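Local coordinates for FMN-dependent nitronate monooxygenase (Shewanella oneidensis, PDB 5LSM), which probably oxidises propionate 3-nitronate with molecular oxygen to 3-oxopropanoate, using bound FMN as its cofactor, at residues S26-A29 and I30-E34; A44-S47 and L48-E52; E193-T197 and F198-P202; P202-I205 and A206-I210; L322-G325 and Q326-G330. All blocks are in the same frame, centred on the assembly; numbering follows the deposited sequence.

Contact 1 (S26-A29 and I30-E34)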
loop_
_atom_site.group_PDB
_atom_site.type_symbol
_atom_site.label_atom_id
_atom_site.label_comp_id
_atom_site.label_asym_id
_atom_site.label_seq_id
_atom_site.Cartn_x
_atom_site.Cartn_y
_atom_site.Cartn_z
ATOM N N SER A 26 20.350 -22.753 1.297
ATOM C CA SER A 26 20.126 -23.853 0.375
ATOM C C SER A 26 18.906 -24.717 0.686
ATOM O O SER A 26 18.227 -25.205 -0.241
ATOM C CB SER A 26 21.369 -24.748 0.316
ATOM O OG SER A 26 21.901 -25.008 1.610
ATOM N N ALA A 27 18.654 -24.989 1.965
ATOM C CA ALA A 27 17.618 -25.984 2.307
ATOM C C ALA A 27 16.200 -25.531 1.890
ATOM O O ALA A 27 15.378 -26.358 1.441
ATOM C CB ALA A 27 17.671 -26.354 3.783
ATOM N N LEU A 28 15.950 -24.224 1.939
ATOM C CA LEU A 28 14.658 -23.681 1.500
ATOM C C LEU A 28 14.611 -23.581 -0.029
ATOM O O LEU A 28 13.623 -23.974 -0.666
ATOM C CB LEU A 28 14.387 -22.314 2.146
ATOM C CG LEU A 28 13.062 -21.665 1.747
ATOM C CD1 LEU A 28 11.901 -22.498 2.243
ATOM C CD2 LEU A 28 12.960 -20.228 2.236
ATOM N N ALA A 29 15.687 -23.079 -0.623
ATOM C CA ALA A 29 15.800 -23.077 -2.081
ATOM C C ALA A 29 15.618 -24.491 -2.679
ATOM O O ALA A 29 14.811 -24.685 -3.572
ATOM C CB ALA A 29 17.123 -22.465 -2.513
ATOM N N ILE A 30 16.307 -25.478 -2.123
ATOM C CA ILE A 30 16.166 -26.868 -2.578
ATOM C C ILE A 30 14.705 -27.308 -2.520
ATOM O O ILE A 30 14.176 -27.876 -3.471
ATOM C CB ILE A 30 16.995 -27.832 -1.686
ATOM C CG1 ILE A 30 18.506 -27.653 -1.932
ATOM C CG2 ILE A 30 16.595 -29.284 -1.930
ATOM C CD1 ILE A 30 19.367 -28.146 -0.788
ATOM N N ALA A 31 14.070 -27.085 -1.376
ATOM C CA ALA A 31 12.742 -27.637 -1.135
ATOM C C ALA A 31 11.722 -27.044 -2.107
ATOM O O ALA A 31 10.861 -27.762 -2.611
ATOM C CB ALA A 31 12.307 -27.400 0.317
ATOM N N VAL A 32 11.842 -25.748 -2.392
ATOM C CA VAL A 32 10.893 -25.072 -3.278
ATOM C C VAL A 32 11.106 -25.444 -4.746
ATOM O O VAL A 32 10.126 -25.619 -5.499
ATOM C CB VAL A 32 10.920 -23.524 -3.117
ATOM C CG1 VAL A 32 9.951 -22.881 -4.096
ATOM C CG2 VAL A 32 10.565 -23.118 -1.691
ATOM N N SER A 33 12.369 -25.562 -5.161
ATOM C CA SER A 33 12.670 -25.985 -6.532
ATOM C C SER A 33 12.280 -27.444 -6.765
ATOM O O SER A 33 11.649 -27.757 -7.782
ATOM C CB SER A 33 14.134 -25.754 -6.880
ATOM O OG SER A 33 14.394 -24.372 -7.094
ATOM N N GLU A 34 12.554 -28.312 -5.784
ATOM C CA GLU A 34 12.132 -29.718 -5.868
ATOM C C GLU A 34 10.624 -29.845 -5.922
ATOM O O GLU A 34 10.096 -30.658 -6.671
ATOM C CB GLU A 34 12.684 -30.545 -4.700
ATOM C CG GLU A 34 14.097 -31.085 -4.924
ATOM C CD GLU A 34 14.169 -32.194 -5.992
ATOM O OE1 GLU A 34 14.544 -31.908 -7.165
ATOM O OE2 GLU A 34 13.891 -33.369 -5.644
#
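The flat groups that meet Ile-30 and Ala-31 are the peptide carbonyls of Ser-26 and Ala-27. Ser-26 O takes the N-H of Ile-30 end-on at 2.7 Å, with a C=O...N angle of 161°, whereas Ala-31 N stands over the face of the Ala-27 carbonyl, 40° out of its plane. The two succeeding bonds, from Val-32 N to Leu-28 O (3.0 Å) and from Ser-33 N to Ala-29 O, return to the end-on approach. All four join residues i and i+4, the pattern of an alpha-helix. Beside the first of them lies Ile-30, whose CG1 is turned opposite its carbonyl carbon (chi1 -71°) and back toward the previous turn. There CG1 comes to 3.0 Å from Ser-26 O, and CD1 reaches Ser-26 CB at 4.1 Å. Putting an alanine here would probably open a gap beside the carbonyl of Ser-26 and remove a contact with Gln-61. Helix 26-35 is the first connection of the TIM barrel, leading from strand 15-17 to strand 39-42. Leu-28 and Val-32 lie on its buried side, which suits branched aliphatic chains, against Gln-17 of the first strand and Ala-336 and Thr-340 of helix 336-342; they meet through Leu-28 CD1 and Val-32 CG2, 4.2 Å apart. Ala-27 and Ala-31 lie on a more open side, and their methyls keep that side slim. Ser-33 is buried yet small and polar; its OG is hydrogen-bonded to Gly-39 N at the start of strand 39-42 and to Pro-65 O just before strand 66-71.

Contact 2 (A44-S47 and L48-E52)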
loop_
_atom_site.group_PDB
_atom_site.type_symbol
_atom_site.label_atom_id
_atom_site.label_comp_id
_atom_site.label_asym_id
_atom_site.label_seq_id
_atom_site.Cartn_x
_atom_site.Cartn_y
_atom_site.Cartn_z
ATOM N N ALA A 44 23.451 -11.663 -0.818
ATOM C CA ALA A 44 23.947 -10.344 -0.415
ATOM C C ALA A 44 24.938 -10.405 0.765
ATOM O O ALA A 44 25.850 -9.585 0.849
ATOM C CB ALA A 44 22.781 -9.412 -0.089
ATOM N N MET A 45 24.733 -11.333 1.692
ATOM C CA MET A 45 25.573 -11.413 2.885
ATOM C C MET A 45 26.614 -12.549 2.863
ATOM O O MET A 45 27.221 -12.835 3.885
ATOM C CB MET A 45 24.701 -11.600 4.125
ATOM C CG MET A 45 23.655 -10.530 4.336
ATOM S SD MET A 45 22.606 -10.936 5.742
ATOM C CE MET A 45 21.927 -9.314 6.095
ATOM N N LEU A 46 26.827 -13.187 1.713
ATOM C CA LEU A 46 27.711 -14.364 1.640
ATOM C C LEU A 46 29.124 -13.965 1.237
ATOM O O LEU A 46 29.313 -13.246 0.287
ATOM C CB LEU A 46 27.163 -15.388 0.627
ATOM C CG LEU A 46 26.252 -16.502 1.155
ATOM C CD1 LEU A 46 25.455 -16.073 2.369
ATOM C CD2 LEU A 46 25.314 -17.009 0.062
ATOM N N SER A 47 30.120 -14.421 1.975
ATOM C CA SER A 47 31.499 -14.403 1.463
ATOM C C SER A 47 31.560 -15.274 0.210
ATOM O O SER A 47 30.682 -16.117 -0.010
ATOM C CB SER A 47 32.435 -14.994 2.492
ATOM O OG SER A 47 32.171 -16.386 2.596
ATOM N N LEU A 48 32.647 -15.144 -0.547
ATOM C CA LEU A 48 32.873 -15.995 -1.717
ATOM C C LEU A 48 32.933 -17.484 -1.354
ATOM O O LEU A 48 32.464 -18.328 -2.103
ATOM C CB LEU A 48 34.143 -15.568 -2.450
ATOM C CG LEU A 48 34.034 -14.202 -3.144
ATOM C CD1 LEU A 48 35.399 -13.684 -3.617
ATOM C CD2 LEU A 48 33.047 -14.276 -4.303
ATOM N N GLU A 49 33.415 -17.784 -0.159
ATOM C CA GLU A 49 33.473 -19.161 0.324
ATOM C C GLU A 49 32.062 -19.680 0.628
ATOM O O GLU A 49 31.630 -20.682 0.055
ATOM C CB GLU A 49 34.371 -19.254 1.566
ATOM C CG GLU A 49 35.736 -18.579 1.391
ATOM C CD GLU A 49 35.715 -17.080 1.716
ATOM O OE1 GLU A 49 35.753 -16.725 2.917
ATOM O OE2 GLU A 49 35.646 -16.256 0.775
ATOM N N ALA A 50 31.334 -18.960 1.486
ATOM C CA ALA A 50 29.943 -19.286 1.776
ATOM C C ALA A 50 29.143 -19.433 0.477
ATOM O O ALA A 50 28.393 -20.386 0.315
ATOM C CB ALA A 50 29.318 -18.225 2.676
ATOM N N LEU A 51 29.353 -18.514 -0.461
ATOM C CA LEU A 51 28.612 -18.502 -1.730
ATOM C C LEU A 51 28.789 -19.813 -2.478
ATOM O O LEU A 51 27.808 -20.487 -2.814
ATOM C CB LEU A 51 29.066 -17.320 -2.615
ATOM C CG LEU A 51 28.490 -17.245 -4.042
ATOM C CD1 LEU A 51 26.968 -17.158 -4.043
ATOM C CD2 LEU A 51 29.096 -16.078 -4.810
ATOM N N GLU A 52 30.044 -20.178 -2.717
ATOM C CA GLU A 52 30.380 -21.410 -3.441
ATOM C C GLU A 52 29.881 -22.676 -2.709
ATOM O O GLU A 52 29.387 -23.622 -3.331
ATOM C CB GLU A 52 31.894 -21.477 -3.644
ATOM C CG GLU A 52 32.341 -22.447 -4.723
ATOM C CD GLU A 52 33.777 -22.205 -5.155
ATOM O OE1 GLU A 52 34.107 -21.073 -5.578
ATOM O OE2 GLU A 52 34.585 -23.142 -5.036
#
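Ser-47 caps the helix that begins at Leu-48, and with Leu-46 and Ala-50 it carries most of the contact. Its OG is folded into the space between its own backbone N and carbonyl carbon (chi1 69°), which lets it accept the N-H of Ala-50 at 2.9 Å along a nearly straight line (164°). The carbonyl of the same residue begins the regular helical pattern, receiving Leu-51 N at 2.8 Å. Serine suits this N-cap because a short hydroxyl can replace the carbonyl missing from the turn before. An alanine in its place would probably leave Ala-50 N without its mate and let the first turn fray. Leu-46, just before the cap, leans over that turn: its CG touches Ala-50 CB at 3.8 Å, and its CB faces Leu-51 CB at 4.2 Å. The Leu-46 and Leu-51 pair, one residue before the N-cap and four after it, is a hydrophobic staple. Glu-49, bent at chi2, brings its carboxylate back beside Ser-47, where the helix's positive end would probably steady the charge. Helix 48-59 follows strand 39-42 in the barrel; Leu-51 packs inward on Cys-43, while Leu-48 and Leu-51 both rest on Val-120 of helix 115-124.

Contact 3 (E193-T197 and F198-P202); sequences EQLGT and FSLLP
Leu-195 and Leu-200 form a hydrophobic staple across the N-cap Gly-196, where helix 197-207 of the TIM barrel begins. Starting at the root of the leucine, Leu-195 CB lies 4.0 Å from Leu-200 CB. CG is then set opposite the carbonyl carbon (chi1 -54°), which carries CD1 over the first turn. There CD1 lies 3.9 Å from Leu-200 N and also touches Ser-199 CB at 4.1 Å, covering the backbone with hydrocarbon. Gln-326 of the second subunit packs on the same leucine, so an apolar chain here serves both the helix start and the dimer interface. Gly-196 has no side chain with which to cap, but its carbonyl holds two donors: Leu-200 N approaches end-on at 2.9 Å, and Ser-199 N stands 47° out of the carbonyl plane. Glu-178 OE1 takes the N-H of Thr-197 in this opening turn. Thr-197 OG1 is itself bound to Gly-216 O, next to the FMN-binding Gly-217. The following bond, Leu-201 N to Thr-197 O, measures 3.1 Å. Pro-202 has no N-H for Phe-198 O, and the helix kinks there; Pro-202 CD lies 4.0 Å from Thr-197 O.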
loop_
_atom_site.group_PDB
_atom_site.type_symbol
_atom_site.label_atom_id
_atom_site.label_comp_id
_atom_site.label_asym_id
_atom_site.label_seq_id
_atom_site.Cartn_x
_atom_site.Cartn_y
_atom_site.Cartn_z
ATOM N N GLU A 193 6.420 8.050 -4.084
ATOM C CA GLU A 193 6.290 7.589 -5.467
ATOM C C GLU A 193 5.898 6.113 -5.561
ATOM O O GLU A 193 5.376 5.661 -6.590
ATOM C CB GLU A 193 7.572 7.865 -6.243
ATOM C CG GLU A 193 7.873 9.344 -6.298
ATOM C CD GLU A 193 8.511 9.785 -7.586
ATOM O OE1 GLU A 193 9.454 9.107 -8.054
ATOM O OE2 GLU A 193 8.115 10.859 -8.087
ATOM N N GLN A 194 6.067 5.392 -4.461
ATOM C CA GLN A 194 5.833 3.960 -4.437
ATOM C C GLN A 194 4.378 3.623 -4.117
ATOM O O GLN A 194 3.651 4.428 -3.540
ATOM C CB GLN A 194 6.772 3.297 -3.442
ATOM C CG GLN A 194 8.230 3.399 -3.868
ATOM C CD GLN A 194 9.161 2.639 -2.946
ATOM O OE1 GLN A 194 8.775 1.647 -2.319
ATOM N NE2 GLN A 194 10.392 3.113 -2.840
ATOM N N LEU A 195 3.954 2.444 -4.566
ATOM C CA LEU A 195 2.555 2.077 -4.603
ATOM C C LEU A 195 2.353 0.761 -3.890
ATOM O O LEU A 195 3.266 -0.075 -3.820
ATOM C CB LEU A 195 2.088 1.896 -6.049
ATOM C CG LEU A 195 2.264 2.977 -7.119
ATOM C CD1 LEU A 195 1.302 2.690 -8.270
ATOM C CD2 LEU A 195 2.011 4.361 -6.569
ATOM N N GLY A 196 1.113 0.507 -3.508
ATOM C CA GLY A 196 0.735 -0.821 -3.051
ATOM C C GLY A 196 0.580 -1.811 -4.182
ATOM O O GLY A 196 0.335 -1.435 -5.338
ATOM N N THR A 197 0.659 -3.091 -3.841
ATOM C CA THR A 197 0.587 -4.152 -4.844
ATOM C C THR A 197 -0.598 -3.990 -5.795
ATOM O O THR A 197 -0.454 -4.168 -7.007
ATOM C CB THR A 197 0.544 -5.536 -4.187
ATOM O OG1 THR A 197 1.863 -5.892 -3.770
ATOM C CG2 THR A 197 0.016 -6.602 -5.175
ATOM N N PHE A 198 -1.747 -3.624 -5.242
ATOM C CA PHE A 198 -3.002 -3.633 -5.972
ATOM C C PHE A 198 -2.983 -2.648 -7.123
ATOM O O PHE A 198 -3.679 -2.833 -8.115
ATOM C CB PHE A 198 -4.162 -3.281 -5.036
ATOM C CG PHE A 198 -5.471 -3.822 -5.479
ATOM C CD1 PHE A 198 -5.732 -5.189 -5.401
ATOM C CD2 PHE A 198 -6.457 -2.980 -5.955
ATOM C CE1 PHE A 198 -6.944 -5.696 -5.819
ATOM C CE2 PHE A 198 -7.678 -3.483 -6.353
ATOM C CZ PHE A 198 -7.914 -4.840 -6.303
ATOM N N SER A 199 -2.227 -1.569 -6.947
ATOM C CA SER A 199 -2.094 -0.544 -7.968
ATOM C C SER A 199 -0.803 -0.641 -8.792
ATOM O O SER A 199 -0.798 -0.264 -9.948
ATOM C CB SER A 199 -2.209 0.825 -7.312
ATOM O OG SER A 199 -3.539 1.016 -6.863
ATOM N N LEU A 200 0.297 -1.090 -8.178
ATOM C CA LEU A 200 1.587 -1.215 -8.879
ATOM C C LEU A 200 1.530 -2.272 -9.982
ATOM O O LEU A 200 1.954 -2.028 -11.132
ATOM C CB LEU A 200 2.689 -1.598 -7.893
ATOM C CG LEU A 200 4.104 -1.670 -8.480
ATOM C CD1 LEU A 200 4.512 -0.310 -9.047
ATOM C CD2 LEU A 200 5.096 -2.141 -7.420
ATOM N N LEU A 201 0.994 -3.435 -9.625
ATOM C CA LEU A 201 0.964 -4.587 -10.512
ATOM C C LEU A 201 0.299 -4.301 -11.864
ATOM O O LEU A 201 0.957 -4.433 -12.902
ATOM C CB LEU A 201 0.290 -5.766 -9.823
ATOM C CG LEU A 201 0.361 -7.096 -10.556
ATOM C CD1 LEU A 201 1.820 -7.493 -10.734
ATOM C CD2 LEU A 201 -0.399 -8.170 -9.769
ATOM N N PRO A 202 -0.995 -3.887 -11.867
ATOM C CA PRO A 202 -1.658 -3.677 -13.167
ATOM C C PRO A 202 -1.081 -2.509 -13.955
ATOM O O PRO A 202 -1.086 -2.545 -15.202
ATOM C CB PRO A 202 -3.115 -3.413 -12.799
ATOM C CG PRO A 202 -3.108 -3.049 -11.359
ATOM C CD PRO A 202 -1.938 -3.749 -10.742
#

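Contact 4 (P202-I205 and A206-I210)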
loop_
_atom_site.group_PDB
_atom_site.type_symbol
_atom_site.label_atom_id
_atom_site.label_comp_id
_atom_site.label_asym_id
_atom_site.label_seq_id
_atom_site.Cartn_x
_atom_site.Cartn_y
_atom_site.Cartn_z
ATOM N N PRO A 202 -0.995 -3.887 -11.867
ATOM C CA PRO A 202 -1.658 -3.677 -13.167
ATOM C C PRO A 202 -1.081 -2.509 -13.955
ATOM O O PRO A 202 -1.086 -2.545 -15.202
ATOM C CB PRO A 202 -3.115 -3.413 -12.799
ATOM C CG PRO A 202 -3.108 -3.049 -11.359
ATOM C CD PRO A 202 -1.938 -3.749 -10.742
ATOM N N GLN A 203 -0.518 -1.517 -13.260
ATOM C CA GLN A 203 0.094 -0.407 -13.959
ATOM C C GLN A 203 1.449 -0.761 -14.551
ATOM O O GLN A 203 1.722 -0.396 -15.683
ATOM C CB GLN A 203 0.148 0.836 -13.087
ATOM C CG GLN A 203 -1.237 1.471 -12.930
ATOM C CD GLN A 203 -1.241 2.659 -11.987
ATOM O OE1 GLN A 203 -1.219 3.818 -12.420
ATOM N NE2 GLN A 203 -1.269 2.379 -10.693
ATOM N N ILE A 204 2.240 -1.582 -13.863
ATOM C CA ILE A 204 3.451 -2.105 -14.485
ATOM C C ILE A 204 3.153 -3.012 -15.680
ATOM O O ILE A 204 3.824 -2.916 -16.697
ATOM C CB ILE A 204 4.400 -2.814 -13.485
ATOM C CG1 ILE A 204 5.161 -1.782 -12.647
ATOM C CG2 ILE A 204 5.437 -3.646 -14.235
ATOM C CD1 ILE A 204 6.008 -2.379 -11.535
ATOM N N ILE A 205 2.178 -3.903 -15.556
ATOM C CA ILE A 205 1.844 -4.828 -16.650
ATOM C C ILE A 205 1.374 -4.048 -17.882
ATOM O O ILE A 205 1.708 -4.408 -19.000
ATOM C CB ILE A 205 0.756 -5.853 -16.230
ATOM C CG1 ILE A 205 1.356 -6.946 -15.349
ATOM C CG2 ILE A 205 0.079 -6.491 -17.444
ATOM C CD1 ILE A 205 0.325 -7.633 -14.478
ATOM N N ALA A 206 0.632 -2.960 -17.667
ATOM C CA ALA A 206 0.150 -2.111 -18.770
ATOM C C ALA A 206 1.292 -1.457 -19.524
ATOM O O ALA A 206 1.182 -1.164 -20.710
ATOM C CB ALA A 206 -0.806 -1.040 -18.247
ATOM N N ALA A 207 2.387 -1.211 -18.831
ATOM C CA ALA A 207 3.464 -0.405 -19.374
ATOM C C ALA A 207 4.545 -1.235 -20.084
ATOM O O ALA A 207 5.322 -0.691 -20.841
ATOM C CB ALA A 207 4.090 0.418 -18.249
ATOM N N VAL A 208 4.697 -2.503 -19.720
ATOM C CA VAL A 208 5.800 -3.313 -20.248
ATOM C C VAL A 208 5.269 -4.484 -21.051
ATOM O O VAL A 208 4.109 -4.850 -20.940
ATOM C CB VAL A 208 6.755 -3.845 -19.141
ATOM C CG1 VAL A 208 7.257 -2.713 -18.272
ATOM C CG2 VAL A 208 6.097 -4.918 -18.286
ATOM N N GLU A 209 6.130 -5.050 -21.879
ATOM C CA GLU A 209 5.765 -6.198 -22.679
ATOM C C GLU A 209 6.258 -7.481 -22.039
ATOM O O GLU A 209 5.665 -8.522 -22.239
ATOM C CB GLU A 209 6.335 -6.060 -24.085
ATOM C CG GLU A 209 5.679 -4.965 -24.913
ATOM C CD GLU A 209 6.596 -4.449 -26.009
ATOM O OE1 GLU A 209 6.812 -3.220 -26.083
ATOM O OE2 GLU A 209 7.136 -5.281 -26.771
ATOM N N ILE A 210 7.321 -7.396 -21.242
ATOM C CA ILE A 210 7.880 -8.574 -20.579
ATOM C C ILE A 210 7.062 -9.064 -19.379
ATOM O O ILE A 210 6.109 -8.409 -18.968
ATOM C CB ILE A 210 9.346 -8.369 -20.164
ATOM C CG1 ILE A 210 9.493 -7.192 -19.180
ATOM C CG2 ILE A 210 10.203 -8.182 -21.409
ATOM C CD1 ILE A 210 10.933 -6.880 -18.810
#
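The turn of Val-208 about chi1 (-53°) puts its CG1 opposite the carbonyl carbon and tucks CG2 between backbone N and carbonyl carbon, facing Ile-204. From there Val-208 CG2 lies 3.4 Å from Ile-204 O and 4.3 Å from Ile-204 CG2. Backbone torsions matter as much: Val-208, with phi/psi of -117/161°, is the first residue to leave helical values, so the hydrogen bonding changes character just before it. Pro-202 N makes no bond to the turn before, where the helix is kinked, but its carbonyl carries the series on, accepting Ala-206 N at 3.0 Å. Ala-207 N, however, donates to Ile-204 O three residues back at 3.1 Å, standing well above the plane of that carbonyl, and only weakly to Gln-203 O. Ile-204 O also receives a weak bond from Val-208 N, so a single oxygen serves two donors where the last turn tightens toward 3-10 geometry. Helix 197-207 is the helix of the beta-alpha-beta crossover from strand 171-175 to strand 212-215 of the TIM barrel, and its end packs against the sheet. Beta-branched chains fill this inner side: Ile-204 lies on Ala-174 and Val-212, Val-208 on Ile-172, while Ala-161 of helix 158-166 also meets Ile-204. Ala-206 is exposed, and a methyl is enough there; its CB sits 3.4 Å from Pro-202 O. Gln-203 has the reach and an NH2 group able to serve two acceptors: NE2 donates to Ser-199 O and to Gln-326 O of the second subunit, where Asn-327 of that subunit packs against it.

Contact 5 (L322-G325 and Q326-G330). With FMN (flavin mononucleotide), chain I.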
loop_
_atom_site.group_PDB
_atom_site.type_symbol
_atom_site.label_atom_id
_atom_site.label_comp_id
_atom_site.label_asym_id
_atom_site.label_seq_id
_atom_site.Cartn_x
_atom_site.Cartn_y
_atom_site.Cartn_z
ATOM N N LEU A 322 13.118 -7.090 12.049
ATOM C CA LEU A 322 12.130 -8.138 12.011
ATOM C C LEU A 322 11.387 -8.033 10.687
ATOM O O LEU A 322 10.240 -7.627 10.634
ATOM C CB LEU A 322 11.165 -7.961 13.178
ATOM C CG LEU A 322 11.724 -8.074 14.595
ATOM C CD1 LEU A 322 10.692 -7.564 15.586
ATOM C CD2 LEU A 322 12.064 -9.524 14.896
ATOM N N TRP A 323 12.079 -8.327 9.606
ATOM C CA TRP A 323 11.526 -8.129 8.293
ATOM C C TRP A 323 10.258 -8.983 8.097
ATOM O O TRP A 323 10.236 -10.147 8.469
ATOM C CB TRP A 323 12.567 -8.500 7.247
ATOM C CG TRP A 323 13.764 -7.568 7.109
ATOM C CD1 TRP A 323 14.866 -7.823 6.376
ATOM C CD2 TRP A 323 13.967 -6.253 7.684
ATOM N NE1 TRP A 323 15.746 -6.764 6.430
ATOM C CE2 TRP A 323 15.241 -5.807 7.259
ATOM C CE3 TRP A 323 13.235 -5.445 8.558
ATOM C CZ2 TRP A 323 15.776 -4.572 7.636
ATOM C CZ3 TRP A 323 13.765 -4.204 8.927
ATOM C CH2 TRP A 323 15.017 -3.777 8.452
ATOM N N CYS A 324 9.201 -8.371 7.546
ATOM C CA CYS A 324 7.842 -8.945 7.530
ATOM C C CYS A 324 6.937 -8.004 6.733
ATOM O O CYS A 324 7.065 -6.797 6.825
ATOM C CB CYS A 324 7.277 -9.132 8.952
ATOM S SG CYS A 324 5.575 -9.796 9.045
ATOM N N GLY A 325 6.098 -8.572 5.877
ATOM C CA GLY A 325 5.182 -7.790 5.066
ATOM C C GLY A 325 3.925 -7.468 5.835
ATOM O O GLY A 325 3.822 -7.766 7.003
ATOM N N GLN A 326 2.958 -6.877 5.167
ATOM C CA GLN A 326 1.768 -6.395 5.840
ATOM C C GLN A 326 0.708 -7.461 6.005
ATOM O O GLN A 326 -0.379 -7.179 6.522
ATOM C CB GLN A 326 1.168 -5.218 5.086
ATOM C CG GLN A 326 1.926 -3.923 5.256
ATOM C CD GLN A 326 1.159 -2.736 4.684
ATOM O OE1 GLN A 326 0.553 -2.823 3.607
ATOM N NE2 GLN A 326 1.172 -1.634 5.407
ATOM N N ASN A 327 1.013 -8.679 5.593
ATOM C CA ASN A 327 0.112 -9.813 5.820
ATOM C C ASN A 327 0.917 -10.984 6.346
ATOM O O ASN A 327 1.581 -11.677 5.580
ATOM C CB ASN A 327 -0.615 -10.202 4.517
ATOM C CG ASN A 327 -1.838 -11.068 4.761
ATOM O OD1 ASN A 327 -1.987 -11.673 5.812
ATOM N ND2 ASN A 327 -2.730 -11.107 3.790
ATOM N N ALA A 328 0.938 -11.131 7.666
ATOM C CA ALA A 328 1.618 -12.237 8.303
ATOM C C ALA A 328 0.729 -13.475 8.430
ATOM O O ALA A 328 1.175 -14.501 8.903
ATOM C CB ALA A 328 2.121 -11.810 9.671
ATOM N N SER A 329 -0.516 -13.402 7.982
ATOM C CA SER A 329 -1.484 -14.451 8.294
ATOM C C SER A 329 -1.225 -15.779 7.554
ATOM O O SER A 329 -1.934 -16.756 7.782
ATOM C CB SER A 329 -2.897 -13.969 7.973
ATOM O OG SER A 329 -3.119 -13.980 6.569
ATOM N N GLY A 330 -0.277 -15.798 6.619
ATOM C CA GLY A 330 -0.040 -16.992 5.793
ATOM C C GLY A 330 1.110 -17.874 6.263
ATOM O O GLY A 330 1.356 -18.950 5.688
HETATM N N1 FMN I . 14.775 -9.258 -1.680
HETATM C C2 FMN I . 16.004 -9.355 -2.265
HETATM O O2 FMN I . 16.142 -9.014 -3.467
HETATM N N3 FMN I . 17.092 -9.782 -1.590
HETATM C C4 FMN I . 17.023 -10.149 -0.301
HETATM O O4 FMN I . 18.027 -10.533 0.325
HETATM C C4A FMN I . 15.723 -10.057 0.391
HETATM N N5 FMN I . 15.601 -10.439 1.664
HETATM C C5A FMN I . 14.411 -10.429 2.288
HETATM C C6 FMN I . 14.366 -10.869 3.608
HETATM C C7 FMN I . 13.172 -10.896 4.300
HETATM C C7M FMN I . 13.187 -11.354 5.735
HETATM C C8 FMN I . 11.924 -10.443 3.621
HETATM C C8M FMN I . 10.617 -10.460 4.384
HETATM C C9 FMN I . 11.964 -9.994 2.293
HETATM C C9A FMN I . 13.177 -9.966 1.585
HETATM N N10 FMN I . 13.289 -9.566 0.216
HETATM C C10 FMN I . 14.565 -9.592 -0.387
HETATM C "C1'" FMN I . 12.143 -9.062 -0.562
HETATM C "C2'" FMN I . 11.387 -10.189 -1.245
HETATM O "O2'" FMN I . 12.093 -10.566 -2.441
HETATM C "C3'" FMN I . 9.955 -9.763 -1.596
HETATM O "O3'" FMN I . 9.976 -8.473 -2.218
HETATM C "C4'" FMN I . 9.018 -9.661 -0.391
HETATM O "O4'" FMN I . 9.270 -10.655 0.610
HETATM C "C5'" FMN I . 7.588 -9.767 -0.895
HETATM O "O5'" FMN I . 6.646 -9.493 0.139
HETATM P P FMN I . 6.140 -10.588 1.204
HETATM O O1P FMN I . 6.112 -11.929 0.505
HETATM O O2P FMN I . 4.777 -10.069 1.583
HETATM O O3P FMN I . 7.175 -10.483 2.268
#
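Cys-324 SG and Ala-328 CB meet at 4.0 Å, two small apolar groups that close the inside of the bend from Gly-325 to Asn-327. The sulfur gets there because it is set opposite its own backbone N (chi1 178°). One residue earlier the chain touches the flavin: Trp-323 CB lies 3.3 Å from FMN C7M, and the same methyl sits at the edge of the indole, in its plane, so the ring flanks the dimethylbenzene end and does not stack on it. Gly-325 passes close to the phosphate. Any CB there would run into FMN O2P, which explains why a residue without a side chain fits. Its backbone N is hydrogen-bonded to Thr-239 OG1, a hydroxyl that also bonds to FMN, so the threonine probably positions both bend and cofactor. Further out, Asn-327 folds an Asx turn: its OD1 accepts Ser-329 N at 3.1 Å and Ser-329 OG at 2.7 Å, two bonds that fix the amide's rotation. Gln-326, extended beyond CG, reaches the other way into the dimer interface, where its OE1 takes a weak bond from Gly-196 N of the second subunit. Along the chain the loop follows helix 301-313 and precedes helix 336-342. Leu-322 and Cys-324 bond through their backbones to Ile-279 and Arg-277 of strand 276-279, and their side chains pack on helix 251-258.

From the N terminus the five contacts come in series, each closing only a local turn, and none nests inside or crosses another. Contact 1 lies within the first barrel helix; contact 2 starts the next one, after strand 39-42, with the two centres 18 Å apart. Much later, contacts 3 and 4 form the start and end of helix 197-207 and share Pro-202; they lie across the chain's centre from contact 2. Contact 5 follows in the loop before helix 336-342, beside the flavin. It also joins the subunits, since its Gln-326 meets contacts 3 and 4 of the second copy, and contacts 3 and 4 of this chain likewise meet Gln-326 of the second subunit.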